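Local structure of ferritin (Ulva pertusa, 3VNX) at residues 31-34 and 35-38; 47-50 and 51-55; 174-177 and 178-181. The protein assembles with 23 copies of itself into a shell that probably oxidises ferrous iron and stores it as a mineral inside. All coordinates share one frame; numbering follows the deposited sequence.

Contact 1 (31-34 and 35-38); sequences YARV and EYHI
R33 reaches over the bend in the chain at V34 and E35 and fastens its guanidinium to the backbone carbonyl of Y36. Its NE lies 2.9 Å from Y36 O and its NH2 2.7 Å from the same atom, a side-on grip in which two nitrogens share one acceptor. The NE bond lies in the carbonyl plane, while NH2 comes in tilted from it; at NE the N-H...O angle is 134°, the bent geometry expected when one oxygen serves two neighbouring donors. CG stands anti to the backbone N (chi1 -165°), and from there to NE the chain runs extended, which carries the guanidinium as far as the Y36 carbonyl. Along the way R33 CG brushes Y36 CB at 3.8 Å, and Y36 CD2 settles over one guanidinium face, 4.0 Å from R33 CZ. The two planes are turned 60° apart, so the groups cross rather than stack.

The bend itself is made by E35, whose positive phi puts it in the left-handed helical region. V34 CG1 packs beside E35 CB at 4.1 Å, and the valine also presses on F139 of a second subunit, while V34 O takes a hydrogen bond from R100 NH2. Two further bonds hold the ends of the arginine-tyrosine pair: R33 NH2 forms a salt bridge with E41, and Y36 OH bonds to Q97 of helix 73-99. I38 CG2 approaches R33 NH2 to 4.0 Å. The arrangement is that of a turn whose carbonyl is held side-on by an arginine, with H37 as the N-cap of the first long helix of a ferritin subunit, 38-66, at the end of the arm that joins it to helix 16-24.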
ATOM      1  N   TYR A  31      17.090  53.706   0.173  1.00 49.16           N
ATOM      2  CA  TYR A  31      15.734  54.230   0.222  1.00 41.51           C
ATOM      3  C   TYR A  31      15.051  53.838   1.520  1.00 45.93           C
ATOM      4  O   TYR A  31      13.992  54.366   1.856  1.00 46.08           O
ATOM      5  CB  TYR A  31      14.899  53.700  -0.937  1.00 46.75           C
ATOM      6  CG  TYR A  31      15.507  53.889  -2.298  1.00 50.21           C
ATOM      7  CD1 TYR A  31      16.224  55.043  -2.615  1.00 45.19           C
ATOM      8  CD2 TYR A  31      15.345  52.918  -3.285  1.00 51.72           C
ATOM      9  CE1 TYR A  31      16.769  55.214  -3.879  1.00 50.71           C
ATOM     10  CE2 TYR A  31      15.894  53.077  -4.547  1.00 53.94           C
ATOM     11  CZ  TYR A  31      16.601  54.223  -4.843  1.00 47.50           C
ATOM     12  OH  TYR A  31      17.136  54.366  -6.106  1.00 46.16           O
ATOM     13  N   ALA A  32      15.646  52.887   2.233  1.00 45.32           N
ATOM     14  CA  ALA A  32      14.967  52.247   3.358  1.00 44.28           C
ATOM     15  C   ALA A  32      15.269  52.925   4.696  1.00 46.20           C
ATOM     16  O   ALA A  32      14.418  52.964   5.591  1.00 49.68           O
ATOM     17  CB  ALA A  32      15.335  50.752   3.422  1.00 36.04           C
ATOM     18  N   ARG A  33      16.478  53.461   4.821  1.00 44.29           N
ATOM     19  CA  ARG A  33      16.976  53.959   6.102  1.00 53.62           C
ATOM     20  C   ARG A  33      16.020  54.918   6.817  1.00 45.04           C
ATOM     21  O   ARG A  33      15.617  55.934   6.259  1.00 47.69           O
ATOM     22  CB  ARG A  33      18.333  54.617   5.905  1.00 43.14           C
ATOM     23  CG  ARG A  33      19.092  54.835   7.191  1.00 49.83           C
ATOM     24  CD  ARG A  33      20.483  55.371   6.897  1.00 46.11           C
ATOM     25  NE  ARG A  33      21.263  55.461   8.118  1.00 52.32           N
ATOM     26  CZ  ARG A  33      22.544  55.128   8.217  1.00 47.28           C
ATOM     27  NH1 ARG A  33      23.202  54.677   7.157  1.00 41.96           N
ATOM     28  NH2 ARG A  33      23.162  55.237   9.385  1.00 51.71           N
ATOM     29  N   VAL A  34      15.659  54.574   8.049  1.00 38.69           N
ATOM     30  CA  VAL A  34      14.776  55.403   8.853  1.00 44.87           C
ATOM     31  C   VAL A  34      15.236  55.401  10.304  1.00 50.73           C
ATOM     32  O   VAL A  34      15.246  54.347  10.955  1.00 47.07           O
ATOM     33  CB  VAL A  34      13.325  54.883   8.835  1.00 48.00           C
ATOM     34  CG1 VAL A  34      12.551  55.435  10.042  1.00 45.54           C
ATOM     35  CG2 VAL A  34      12.638  55.224   7.539  1.00 36.58           C
ATOM     36  N   GLU A  35      15.601  56.580  10.812  1.00 52.82           N
ATOM     37  CA  GLU A  35      16.043  56.714  12.200  1.00 43.93           C
ATOM     38  C   GLU A  35      17.056  55.648  12.580  1.00 45.03           C
ATOM     39  O   GLU A  35      16.956  55.025  13.633  1.00 44.05           O
ATOM     40  CB  GLU A  35      14.854  56.658  13.148  1.00 39.69           C
ATOM     41  CG  GLU A  35      13.955  57.869  13.050  1.00 50.99           C
ATOM     42  CD  GLU A  35      14.638  59.115  13.573  1.00 59.11           C
ATOM     43  OE1 GLU A  35      15.605  58.962  14.353  1.00 53.06           O
ATOM     44  OE2 GLU A  35      14.218  60.237  13.204  1.00 57.86           O
ATOM     45  N   TYR A  36      18.030  55.446  11.705  1.00 49.66           N
ATOM     46  CA  TYR A  36      19.059  54.453  11.916  1.00 46.63           C
ATOM     47  C   TYR A  36      20.412  55.162  12.056  1.00 47.40           C
ATOM     48  O   TYR A  36      21.064  55.470  11.055  1.00 48.16           O
ATOM     49  CB  TYR A  36      19.057  53.436  10.749  1.00 48.20           C
ATOM     50  CG  TYR A  36      19.936  52.238  11.023  1.00 46.84           C
ATOM     51  CD1 TYR A  36      19.624  51.343  12.042  1.00 45.11           C
ATOM     52  CD2 TYR A  36      21.098  52.017  10.291  1.00 46.31           C
ATOM     53  CE1 TYR A  36      20.446  50.244  12.319  1.00 41.37           C
ATOM     54  CE2 TYR A  36      21.922  50.920  10.558  1.00 51.25           C
ATOM     55  CZ  TYR A  36      21.590  50.042  11.581  1.00 45.45           C
ATOM     56  OH  TYR A  36      22.402  48.959  11.853  1.00 46.64           O
ATOM     57  N   HIS A  37      20.821  55.400  13.306  1.00 50.91           N
ATOM     58  CA  HIS A  37      21.957  56.262  13.649  1.00 44.47           C
ATOM     59  C   HIS A  37      23.301  55.744  13.167  1.00 47.56           C
ATOM     60  O   HIS A  37      23.563  54.539  13.171  1.00 48.55           O
ATOM     61  CB  HIS A  37      22.005  56.486  15.168  1.00 55.79           C
ATOM     62  CG  HIS A  37      22.921  57.596  15.608  1.00 52.50           C
ATOM     63  ND1 HIS A  37      22.477  58.880  15.844  1.00 50.17           N
ATOM     64  CD2 HIS A  37      24.246  57.602  15.895  1.00 53.98           C
ATOM     65  CE1 HIS A  37      23.491  59.634  16.234  1.00 50.11           C
ATOM     66  NE2 HIS A  37      24.573  58.881  16.283  1.00 49.66           N
ATOM     67  N   ILE A  38      24.171  56.664  12.768  1.00 42.57           N
ATOM     68  CA  ILE A  38      25.478  56.266  12.242  1.00 46.93           C
ATOM     69  C   ILE A  38      26.257  55.466  13.262  1.00 42.36           C
ATOM     70  O   ILE A  38      26.970  54.525  12.919  1.00 51.71           O
ATOM     71  CB  ILE A  38      26.315  57.468  11.810  1.00 49.45           C
ATOM     72  CG1 ILE A  38      26.503  58.437  12.989  1.00 49.07           C
ATOM     73  CG2 ILE A  38      25.671  58.150  10.593  1.00 39.94           C
ATOM     74  CD1 ILE A  38      27.396  59.604  12.673  1.00 39.13           C
TER

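Contact 2 (47-50 and 51-55)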
ATOM      1  N   GLN A  47      30.682  44.762  15.461  1.00 46.83           N
ATOM      2  CA  GLN A  47      30.276  43.452  15.956  1.00 45.85           C
ATOM      3  C   GLN A  47      30.345  42.411  14.822  1.00 48.77           C
ATOM      4  O   GLN A  47      30.726  41.259  15.035  1.00 41.02           O
ATOM      5  CB  GLN A  47      28.879  43.540  16.596  1.00 51.37           C
ATOM      6  CG  GLN A  47      28.388  42.251  17.256  1.00 52.57           C
ATOM      7  CD  GLN A  47      29.325  41.736  18.331  1.00 54.33           C
ATOM      8  OE1 GLN A  47      29.931  42.511  19.072  1.00 61.76           O
ATOM      9  NE2 GLN A  47      29.433  40.417  18.432  1.00 41.51           N
ATOM     10  N   ILE A  48      30.033  42.821  13.600  1.00 43.30           N
ATOM     11  CA  ILE A  48      30.320  41.945  12.472  1.00 41.31           C
ATOM     12  C   ILE A  48      31.785  41.499  12.511  1.00 47.60           C
ATOM     13  O   ILE A  48      32.085  40.297  12.444  1.00 44.21           O
ATOM     14  CB  ILE A  48      30.003  42.606  11.121  1.00 46.43           C
ATOM     15  CG1 ILE A  48      28.497  42.625  10.892  1.00 45.67           C
ATOM     16  CG2 ILE A  48      30.678  41.849   9.987  1.00 44.74           C
ATOM     17  CD1 ILE A  48      28.020  43.726   9.985  1.00 47.06           C
ATOM     18  N   ASN A  49      32.696  42.461  12.644  1.00 42.49           N
ATOM     19  CA  ASN A  49      34.118  42.135  12.637  1.00 42.98           C
ATOM     20  C   ASN A  49      34.506  41.223  13.792  1.00 43.91           C
ATOM     21  O   ASN A  49      35.411  40.398  13.665  1.00 40.86           O
ATOM     22  CB  ASN A  49      34.979  43.408  12.651  1.00 50.68           C
ATOM     23  CG  ASN A  49      36.482  43.105  12.698  1.00 52.02           C
ATOM     24  OD1 ASN A  49      37.155  43.396  13.692  1.00 53.95           O
ATOM     25  ND2 ASN A  49      37.009  42.515  11.622  1.00 48.41           N
ATOM     26  N   ILE A  50      33.819  41.375  14.921  1.00 47.80           N
ATOM     27  CA  ILE A  50      34.110  40.566  16.102  1.00 42.23           C
ATOM     28  C   ILE A  50      33.712  39.096  15.889  1.00 47.50           C
ATOM     29  O   ILE A  50      34.446  38.174  16.272  1.00 41.47           O
ATOM     30  CB  ILE A  50      33.424  41.161  17.345  1.00 46.87           C
ATOM     31  CG1 ILE A  50      33.966  42.569  17.604  1.00 49.72           C
ATOM     32  CG2 ILE A  50      33.617  40.260  18.568  1.00 46.14           C
ATOM     33  CD1 ILE A  50      33.526  43.179  18.902  1.00 47.62           C
ATOM     34  N   GLU A  51      32.553  38.881  15.263  1.00 48.44           N
ATOM     35  CA  GLU A  51      32.072  37.530  14.990  1.00 47.91           C
ATOM     36  C   GLU A  51      32.962  36.937  13.926  1.00 47.34           C
ATOM     37  O   GLU A  51      33.423  35.783  14.031  1.00 46.79           O
ATOM     38  CB  GLU A  51      30.615  37.532  14.495  1.00 48.26           C
ATOM     39  CG  GLU A  51      29.593  38.172  15.437  1.00 47.15           C
ATOM     40  CD  GLU A  51      29.249  37.329  16.682  1.00 54.89           C
ATOM     41  OE1 GLU A  51      28.555  37.869  17.576  1.00 53.71           O
ATOM     42  OE2 GLU A  51      29.650  36.146  16.781  1.00 46.09           O
ATOM     43  N   TYR A  52      33.216  37.737  12.897  1.00 42.83           N
ATOM     44  CA  TYR A  52      34.082  37.282  11.817  1.00 43.13           C
ATOM     45  C   TYR A  52      35.471  36.889  12.332  1.00 38.00           C
ATOM     46  O   TYR A  52      36.007  35.867  11.910  1.00 43.64           O
ATOM     47  CB  TYR A  52      34.163  38.305  10.680  1.00 42.50           C
ATOM     48  CG  TYR A  52      33.807  37.730   9.319  1.00 44.31           C
ATOM     49  CD1 TYR A  52      34.461  36.600   8.834  1.00 42.97           C
ATOM     50  CD2 TYR A  52      32.822  38.319   8.519  1.00 40.96           C
ATOM     51  CE1 TYR A  52      34.142  36.055   7.590  1.00 41.38           C
ATOM     52  CE2 TYR A  52      32.498  37.792   7.260  1.00 37.12           C
ATOM     53  CZ  TYR A  52      33.166  36.654   6.803  1.00 48.35           C
ATOM     54  OH  TYR A  52      32.871  36.108   5.561  1.00 45.24           O
ATOM     55  N   THR A  53      36.039  37.660  13.260  1.00 37.46           N
ATOM     56  CA  THR A  53      37.342  37.322  13.844  0.73 44.31           C
ATOM     57  C   THR A  53      37.271  36.011  14.620  1.00 43.83           C
ATOM     58  O   THR A  53      38.118  35.123  14.458  1.00 44.52           O
ATOM     59  CB  THR A  53      37.872  38.421  14.803  0.73 42.34           C
ATOM     60  OG1 THR A  53      38.196  39.597  14.059  0.73 43.88           O
ATOM     61  CG2 THR A  53      39.120  37.944  15.527  0.73 40.65           C
ATOM     62  N   ILE A  54      36.252  35.898  15.472  1.00 40.19           N
ATOM     63  CA  ILE A  54      36.085  34.696  16.297  1.00 48.65           C
ATOM     64  C   ILE A  54      35.859  33.431  15.445  1.00 46.66           C
ATOM     65  O   ILE A  54      36.322  32.337  15.780  1.00 43.40           O
ATOM     66  CB  ILE A  54      34.947  34.883  17.305  1.00 49.07           C
ATOM     67  CG1 ILE A  54      35.336  35.940  18.340  1.00 47.89           C
ATOM     68  CG2 ILE A  54      34.593  33.569  17.975  1.00 49.34           C
ATOM     69  CD1 ILE A  54      34.204  36.291  19.270  1.00 50.25           C
ATOM     70  N   SER A  55      35.152  33.593  14.337  1.00 42.86           N
ATOM     71  CA  SER A  55      35.002  32.502  13.395  1.00 47.59           C
ATOM     72  C   SER A  55      36.376  32.031  12.910  1.00 47.53           C
ATOM     73  O   SER A  55      36.630  30.829  12.806  1.00 38.59           O
ATOM     74  CB  SER A  55      34.142  32.946  12.215  1.00 39.02           C
ATOM     75  OG  SER A  55      34.182  31.981  11.194  1.00 41.96           O
TER
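On the first long helix of the ferritin four-helix bundle, facing its metal site, Q47 and E51 meet one turn apart. Q47 NE2 gives a hydrogen bond to E51 OE1 at 2.8 Å. The oxygen lies almost in the amide plane, yet the amide nitrogen comes from above the carboxylate, 43° out of that plane, and the two flat groups are turned 70° against each other. Both chains bend at chi2, which draws the glutamine end down the helix and folds the carboxylate back to meet it; E51 CG rests 3.3 Å from Q47 O.

N138 of helix 123-151 completes the arrangement, accepting from Q47 NE2 through OD1 and donating to E51 OE1 through ND2. The three bonds close a triangle that would limit the rotation of both amides and helps position the glutamate. Q47 and N138 thus act as a second shell behind E51, consistent with the ferroxidase centre expected in this family: the E51 side chain lies about 3 Å from a bound calcium ion, and its OE2 approaches E86 OE2, a pairing consistent with two carboxylates converging on metal.

Elsewhere round the helix the partners are plainer. N49 O takes two bonds from T53, from N at 2.8 Å and from OG1 at 2.9 Å, reaching it from opposite faces of the carbonyl plane; T53 has two deposited conformers, and the hydroxyl bond is that of one of them. I50 and I54 lie side by side, I50 CG2 to I54 CD1 4.1 Å, and I48 CG2 nears the edge of the Y52 ring, 4.4 Å from Y52 CD2. Y52 OH continues to H59 of a third subunit, while F9 of a fourth packs on N49, I50 and T53.

Contact 3 (174-177 and 178-181)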
ATOM      1  N   LYS A 174      26.930  29.199  28.890  1.00 39.18           N
ATOM      2  CA  LYS A 174      26.647  28.089  29.802  1.00 48.54           C
ATOM      3  C   LYS A 174      27.162  26.756  29.241  1.00 52.53           C
ATOM      4  O   LYS A 174      27.807  25.979  29.963  1.00 44.43           O
ATOM      5  CB  LYS A 174      25.146  28.009  30.120  1.00 55.77           C
ATOM      6  CG  LYS A 174      24.675  26.678  30.722  1.00 44.91           C
ATOM      7  CD  LYS A 174      24.933  26.583  32.207  1.00 48.31           C
ATOM      8  CE  LYS A 174      24.587  25.194  32.737  1.00 45.27           C
ATOM      9  NZ  LYS A 174      23.194  25.114  33.227  1.00 41.07           N
ATOM     10  N   GLU A 175      26.899  26.507  27.955  1.00 44.20           N
ATOM     11  CA  GLU A 175      27.364  25.289  27.288  0.59 45.20           C
ATOM     12  C   GLU A 175      28.880  25.147  27.361  1.00 49.76           C
ATOM     13  O   GLU A 175      29.414  24.045  27.570  1.00 47.79           O
ATOM     14  CB  GLU A 175      26.921  25.276  25.819  0.59 48.81           C
ATOM     15  CG  GLU A 175      27.592  24.209  24.953  0.59 46.35           C
ATOM     16  CD  GLU A 175      27.341  24.429  23.467  0.59 53.78           C
ATOM     17  OE1 GLU A 175      26.955  25.560  23.101  0.59 48.93           O
ATOM     18  OE2 GLU A 175      27.533  23.482  22.667  0.59 47.91           O
ATOM     19  N   HIS A 176      29.594  26.259  27.174  1.00 43.70           N
ATOM     20  CA  HIS A 176      31.055  26.190  27.246  1.00 42.57           C
ATOM     21  C   HIS A 176      31.544  26.028  28.681  1.00 44.32           C
ATOM     22  O   HIS A 176      32.543  25.350  28.930  1.00 46.33           O
ATOM     23  CB  HIS A 176      31.714  27.388  26.586  1.00 43.04           C
ATOM     24  CG  HIS A 176      31.693  27.336  25.090  1.00 47.65           C
ATOM     25  ND1 HIS A 176      32.791  26.964  24.345  1.00 57.04           N
ATOM     26  CD2 HIS A 176      30.708  27.604  24.204  1.00 43.53           C
ATOM     27  CE1 HIS A 176      32.483  27.011  23.060  1.00 53.14           C
ATOM     28  NE2 HIS A 176      31.225  27.394  22.948  1.00 50.86           N
ATOM     29  N   ALA A 177      30.829  26.621  29.629  1.00 43.01           N
ATOM     30  CA  ALA A 177      31.197  26.458  31.035  1.00 50.09           C
ATOM     31  C   ALA A 177      31.185  24.973  31.395  1.00 48.78           C
ATOM     32  O   ALA A 177      32.144  24.460  31.991  1.00 45.66           O
ATOM     33  CB  ALA A 177      30.274  27.267  31.950  1.00 40.57           C
ATOM     34  N   VAL A 178      30.116  24.281  30.994  1.00 47.83           N
ATOM     35  CA  VAL A 178      29.970  22.846  31.257  1.00 42.85           C
ATOM     36  C   VAL A 178      31.107  21.979  30.688  1.00 46.76           C
ATOM     37  O   VAL A 178      31.642  21.119  31.397  1.00 45.85           O
ATOM     38  CB  VAL A 178      28.622  22.336  30.748  1.00 42.80           C
ATOM     39  CG1 VAL A 178      28.529  20.807  30.894  1.00 35.04           C
ATOM     40  CG2 VAL A 178      27.509  23.033  31.501  1.00 39.63           C
ATOM     41  N   TYR A 179      31.473  22.207  29.426  1.00 40.33           N
ATOM     42  CA  TYR A 179      32.630  21.524  28.827  1.00 47.61           C
ATOM     43  C   TYR A 179      33.886  21.668  29.665  1.00 47.68           C
ATOM     44  O   TYR A 179      34.645  20.704  29.848  1.00 41.70           O
ATOM     45  CB  TYR A 179      32.965  22.099  27.452  1.00 44.52           C
ATOM     46  CG  TYR A 179      31.919  21.858  26.405  1.00 54.75           C
ATOM     47  CD1 TYR A 179      31.266  20.627  26.306  1.00 49.20           C
ATOM     48  CD2 TYR A 179      31.600  22.856  25.493  1.00 54.66           C
ATOM     49  CE1 TYR A 179      30.304  20.412  25.339  1.00 50.42           C
ATOM     50  CE2 TYR A 179      30.648  22.650  24.517  1.00 58.32           C
ATOM     51  CZ  TYR A 179      30.003  21.431  24.443  1.00 61.83           C
ATOM     52  OH  TYR A 179      29.060  21.251  23.459  1.00 68.23           O
ATOM     53  N   VAL A 180      34.129  22.899  30.115  1.00 44.08           N
ATOM     54  CA  VAL A 180      35.286  23.191  30.951  1.00 47.24           C
ATOM     55  C   VAL A 180      35.196  22.394  32.247  1.00 47.41           C
ATOM     56  O   VAL A 180      36.152  21.726  32.654  1.00 42.54           O
ATOM     57  CB  VAL A 180      35.409  24.705  31.253  1.00 47.03           C
ATOM     58  CG1 VAL A 180      36.407  24.950  32.364  1.00 40.34           C
ATOM     59  CG2 VAL A 180      35.813  25.469  29.993  1.00 40.39           C
ATOM     60  N   SER A 181      34.028  22.455  32.879  1.00 45.81           N
ATOM     61  CA  SER A 181      33.789  21.702  34.097  1.00 42.20           C
ATOM     62  C   SER A 181      34.057  20.207  33.860  1.00 52.49           C
ATOM     63  O   SER A 181      34.669  19.534  34.701  1.00 46.24           O
ATOM     64  CB  SER A 181      32.359  21.934  34.579  1.00 39.22           C
ATOM     65  OG  SER A 181      32.006  20.993  35.571  1.00 44.31           O
TER
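Y179 lays one face of its ring beneath the carbonyl oxygen of E175, one helical turn back, with E175 O only 3.2 Å from Y179 CD2 and displaced toward the rim. That same oxygen accepts a weak hydrogen bond from Y179 N at 3.3 Å. The ring is swung back along the helix by its first torsion, with CG anti to the carbonyl carbon (chi1 -66°). The E175 chain is extended beyond CG and crosses the ring obliquely, E175 CG coming 3.5 Å from Y179 CE2. At its end Y179 OH donates at 2.8 Å to E175 OE2, which accepts through its anti lone pair, the one facing away from the other oxygen. E175 is modelled in two conformers, and this bond is that of one of them.

H176 completes the group from the bundle interior. The edge of Y179 points at the histidine face in a T-shaped pair, the planes 85° apart; F78 also meets the tyrosine ring, and A131 and E135 of helix 123-151 touch the histidine. On the outward side the K174 and V178 side chains cross at an angle, CE of K174 3.8 Å from CG2 of V178, and K174 NZ bonds to A66 O of a neighbouring subunit.

Helix 155-201 thus turns an aromatic pair inward and carries aliphatic carbon toward the subunit interface. A phenol that donates a hydrogen bond to a carboxylate of the same helix keeps the polar end of a buried ring satisfied, and the bond probably stabilises the negative charge on E175.

Along the chain the three contacts come in series: contact 1 in the loop that enters helix 38-66, contact 2 further along that helix, and contact 3 on helix 155-201. Contacts 1 and 2 have centres about 23 Å apart, contacts 2 and 3 about 21 Å, and contacts 1 and 3, on opposite sides of the chain's centre, about 39 Å; none touches another. Contacts 2 and 3 sit on different helices of the same ferritin-like bundle. All three also meet neighbouring subunits, so the entry loop, the metal-bearing middle and the middle of the last helix each link the bundle to the 24-subunit shell.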